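Local coordinates for putative isohexenylglutaconyl-CoA hydratase (Pseudomonas aeruginosa, PDB 4ZU2) that hydrates isohexenylglutaconyl-CoA as a member of the crotonase (enoyl-CoA hydratase/isomerase) family, in the breakdown of citronellate and related acyclic terpenes, at the interface of chains A and B. Numbering follows the deposited sequence. Chains: chain A/B, Putative isohexenylglutaconyl-CoA hydratase.

Contact 1: the interface of chains A and B. Residues chain A 140-141, 167-169; chain B 203, 206-207, 212.
B:Cys207 reaches into the corner that chain A forms between its 3-10 helix 139-142 and the C-terminal end of helix 159-168. Its sulfur takes part in several of the apolar contacts. SG stands beside its own backbone N and opposite the carbonyl carbon (chi1 -59°), which points the thiol at A:Ala169, whose methyl CB lies 3.7 Å from SG. The carbonyl carbon of A:Thr168 touches the same sulfur from the helix end, while on the 3-10 helix side the CA atoms of B:Cys207 and A:Ser141 lie 3.9 Å apart. Another apolar touch joins CB of A:Thr168 to CB of B:Gln203.

Direct polar contacts are long. The hydroxyl OG1 of A:Thr140, held between its backbone N and carbonyl carbon (chi1 64°), faces both SG of B:Cys207 and the amide oxygen OD1 of B:Asn212. Each is a weak hydrogen bond, the one from OG1 to OD1 measuring 3.4 Å, and the two side chains of A:Thr140 and B:Asn212 meet nearly at a right angle. On its other branch, the B:Asn212 amide offers ND2 to the backbone O of A:Leu167, again weakly at 3.3 Å and bent to 136° at the hydrogen. Methyl CD2 of A:Leu167 rests against the carboxamide carbon CG of B:Asn212.

Water supplies the shorter links. Water 1 connects OG1 of A:Thr168 with the side-chain amide oxygen OE1 of B:Gln203, lying 2.6 Å from OE1. Water 3 joins the backbone oxygens of A:Thr168 and B:Gln203, and water 2 those of A:Ser141 and B:Arg206, at 2.7 Å from B:Arg206 O. B:Arg206 is poorly ordered, so its water link is less certain.

Small side chains, weak polar bonds and bridging waters thus fit the junction of B helices 190-205 and 209-221 against chain A, helping to join two subunits of the deposited trimer.

Contact 2: the interface of chains A and B. Residues chain A 163, 167; chain B 104, 125, 212, 215-216, 219.
A:Leu167 is the packed centre of this patch, its isobutyl group enclosed by B:Leu104, B:Asp125 and the helix 209-221 of chain B. Its two methyls part company. CD1 lies between the carboxylate carbon CG of B:Asp125 (3.8 Å) and the CG methylene of B:Lys216, while CD2 meets the same helix nearer its start, at the methyl CG2 of B:Thr215 and at B:Asn212. From the strand 104-109 side, CD1 of B:Leu104 closes on the leucine's CB at 3.6 Å. One turn earlier in helix 159-168, CA of A:Arg163 receives methyl CD1 of B:Leu219, also at 3.6 Å.

The other part of the contact is polar and rests on fewer carbon contacts. The A:Arg163 side chain, bent at chi3 (-59°), turns its NE and NH2 edge to B:Asp125, and both nitrogens settle on the same oxygen, OD1. The salt bridge from NE to OD1 is 2.8 Å long and fairly straight, 155° at the hydrogen. NH2 adds a more bent bond of 3.1 Å to OD1. Although OD1 lies close to the guanidinium plane, the planes of the two groups are 62° apart, and both donors approach from one face of the carboxylate. NE comes in on the anti side but tilted out of the plane, NH2 from well above it. B:Lys216 belongs to the same charged cluster: its extended chain brings methylene CE within 3.9 Å of A:Arg163 NH2, and the shared carboxylate probably offsets the nearness of the two cations. In a bond within chain B that helps position the carboxylate for A:Arg163, its ammonium NZ takes the syn lone pair of the second carboxylate oxygen, OD2 of B:Asp125, at 2.8 Å.

Contact 1: the interface of chains A and B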
# COMPACT_ATOMS: atom_id res chain seq x y z
N THR A 140 -1.58 8.19 21.65
CA THR A 140 -2.58 7.49 22.48
C THR A 140 -2.01 7.02 23.84
O THR A 140 -2.77 6.62 24.71
CB THR A 140 -3.16 6.27 21.80
OG1 THR A 140 -2.11 5.33 21.61
CG2 THR A 140 -3.80 6.62 20.46
N SER A 141 -0.68 7.02 24.00
CA SER A 141 -0.08 6.79 25.33
C SER A 141 -0.28 8.00 26.29
O SER A 141 0.14 7.97 27.44
CB SER A 141 1.41 6.38 25.23
OG SER A 141 2.33 7.44 24.96
N LEU A 167 -1.69 2.28 17.58
CA LEU A 167 -2.41 1.67 18.68
C LEU A 167 -1.49 1.02 19.77
O LEU A 167 -2.01 0.46 20.74
CB LEU A 167 -3.40 0.66 18.14
CG LEU A 167 -4.31 1.27 17.06
CD1 LEU A 167 -5.15 0.19 16.41
CD2 LEU A 167 -5.20 2.42 17.63
N THR A 168 -0.16 1.11 19.60
CA THR A 168 0.82 0.56 20.55
C THR A 168 1.88 1.62 20.94
O THR A 168 2.70 1.38 21.79
CB THR A 168 1.54 -0.78 19.99
OG1 THR A 168 2.45 -0.48 18.92
CG2 THR A 168 0.55 -1.80 19.51
N ALA A 169 1.86 2.78 20.27
CA ALA A 169 2.85 3.85 20.52
C ALA A 169 4.31 3.36 20.44
O ALA A 169 5.20 3.90 21.09
CB ALA A 169 2.57 4.52 21.87
N GLN B 203 3.40 -2.71 25.48
CA GLN B 203 3.20 -1.52 24.66
C GLN B 203 1.75 -1.05 24.75
O GLN B 203 1.48 0.09 25.16
CB GLN B 203 3.57 -1.82 23.23
CG GLN B 203 5.05 -2.02 23.05
CD GLN B 203 5.44 -2.60 21.69
OE1 GLN B 203 4.74 -3.45 21.14
NE2 GLN B 203 6.56 -2.14 21.16
N ARG B 206 0.57 0.82 27.76
CA ARG B 206 0.90 2.23 27.80
C ARG B 206 -0.17 3.16 27.18
O ARG B 206 -0.13 4.34 27.46
CB ARG B 206 2.25 2.46 27.14
CG ARG B 206 3.24 1.43 27.57
CD ARG B 206 4.70 1.75 27.41
NE ARG B 206 5.48 0.97 28.40
CZ ARG B 206 6.21 -0.13 28.15
NH1 ARG B 206 6.33 -0.63 26.92
NH2 ARG B 206 6.84 -0.72 29.16
N CYS B 207 -1.09 2.62 26.36
CA CYS B 207 -2.02 3.38 25.49
C CYS B 207 -3.48 3.36 25.96
O CYS B 207 -4.00 2.32 26.38
CB CYS B 207 -1.99 2.82 24.06
SG CYS B 207 -0.40 2.90 23.34
N ASN B 212 -7.45 4.76 21.86
CA ASN B 212 -7.15 3.74 20.86
C ASN B 212 -8.34 3.50 19.92
O ASN B 212 -8.17 3.38 18.71
CB ASN B 212 -6.77 2.41 21.51
CG ASN B 212 -5.28 2.16 21.56
OD1 ASN B 212 -4.43 2.96 21.09
ND2 ASN B 212 -4.93 1.05 22.17
O HOH W 1 3.84 -3.37 18.73
O HOH W 2 1.64 5.85 28.72
O HOH W 3 3.99 1.56 24.46

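Contact 2: the interface of chains A and B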
# COMPACT_ATOMS: atom_id res chain seq x y z
N ARG A 163 -1.78 0.90 11.83
CA ARG A 163 -2.56 0.44 12.98
C ARG A 163 -1.66 0.02 14.15
O ARG A 163 -1.99 0.33 15.28
CB ARG A 163 -3.58 -0.64 12.61
CG ARG A 163 -3.03 -1.93 11.97
CD ARG A 163 -4.04 -2.54 11.05
NE ARG A 163 -5.29 -2.86 11.74
CZ ARG A 163 -6.30 -3.51 11.19
NH1 ARG A 163 -6.27 -3.90 9.90
NH2 ARG A 163 -7.37 -3.74 11.91
N LEU A 167 -1.69 2.28 17.58
CA LEU A 167 -2.41 1.67 18.68
C LEU A 167 -1.49 1.02 19.77
O LEU A 167 -2.01 0.46 20.74
CB LEU A 167 -3.40 0.66 18.14
CG LEU A 167 -4.31 1.27 17.06
CD1 LEU A 167 -5.15 0.19 16.41
CD2 LEU A 167 -5.20 2.42 17.63
N LEU B 104 -7.54 -3.51 20.58
CA LEU B 104 -6.40 -3.95 19.78
C LEU B 104 -6.51 -5.45 19.56
O LEU B 104 -6.65 -6.20 20.51
CB LEU B 104 -5.07 -3.61 20.46
CG LEU B 104 -3.79 -4.02 19.71
CD1 LEU B 104 -3.30 -2.89 18.87
CD2 LEU B 104 -2.66 -4.49 20.66
N ASP B 125 -4.73 -6.00 14.29
CA ASP B 125 -3.83 -4.87 14.40
C ASP B 125 -2.40 -5.38 14.52
O ASP B 125 -1.44 -4.70 14.13
CB ASP B 125 -4.22 -3.95 15.58
CG ASP B 125 -5.65 -3.46 15.47
OD1 ASP B 125 -5.96 -2.75 14.48
OD2 ASP B 125 -6.45 -3.78 16.39
N ASN B 212 -7.45 4.76 21.86
CA ASN B 212 -7.15 3.74 20.86
C ASN B 212 -8.34 3.50 19.92
O ASN B 212 -8.17 3.38 18.71
CB ASN B 212 -6.77 2.41 21.51
CG ASN B 212 -5.28 2.16 21.56
OD1 ASN B 212 -4.43 2.96 21.09
ND2 ASN B 212 -4.93 1.05 22.17
N THR B 215 -8.75 6.50 17.42
CA THR B 215 -7.63 6.54 16.50
C THR B 215 -7.84 5.51 15.43
O THR B 215 -7.64 5.77 14.22
CB THR B 215 -6.34 6.28 17.23
OG1 THR B 215 -6.09 7.36 18.14
CG2 THR B 215 -5.17 6.18 16.24
N LYS B 216 -8.27 4.33 15.88
CA LYS B 216 -8.51 3.21 15.02
C LYS B 216 -9.55 3.56 13.99
O LYS B 216 -9.31 3.36 12.78
CB LYS B 216 -8.96 1.95 15.76
CG LYS B 216 -8.76 0.69 14.92
CD LYS B 216 -9.50 -0.54 15.47
CE LYS B 216 -8.84 -1.82 15.01
NZ LYS B 216 -9.07 -2.95 15.92
N LEU B 219 -8.11 5.79 11.29
CA LEU B 219 -7.24 5.10 10.34
C LEU B 219 -8.11 4.32 9.34
O LEU B 219 -7.93 4.43 8.12
CB LEU B 219 -6.33 4.12 11.04
CG LEU B 219 -5.34 4.54 12.11
CD1 LEU B 219 -4.80 3.31 12.85
CD2 LEU B 219 -4.24 5.25 11.47

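Contacts 1 and 2 lie side by side, the centres of their C-alpha atoms about 9 Å apart, and both use A:Leu167 and B:Asn212. On chain A, A:Leu167 in the last turn of helix 159-168 serves both, with A:Thr168 beside it in contact 1 and A:Arg163 a turn earlier in contact 2; on chain B, helix 209-221 begins near contact 1 and runs on through contact 2. They are therefore neighbouring stretches of one subunit boundary, watery and weakly bonded in one, leucine-packed and ionic in the other. Trimers are the usual building unit of the crotonase family, so this boundary probably belongs to the working assembly.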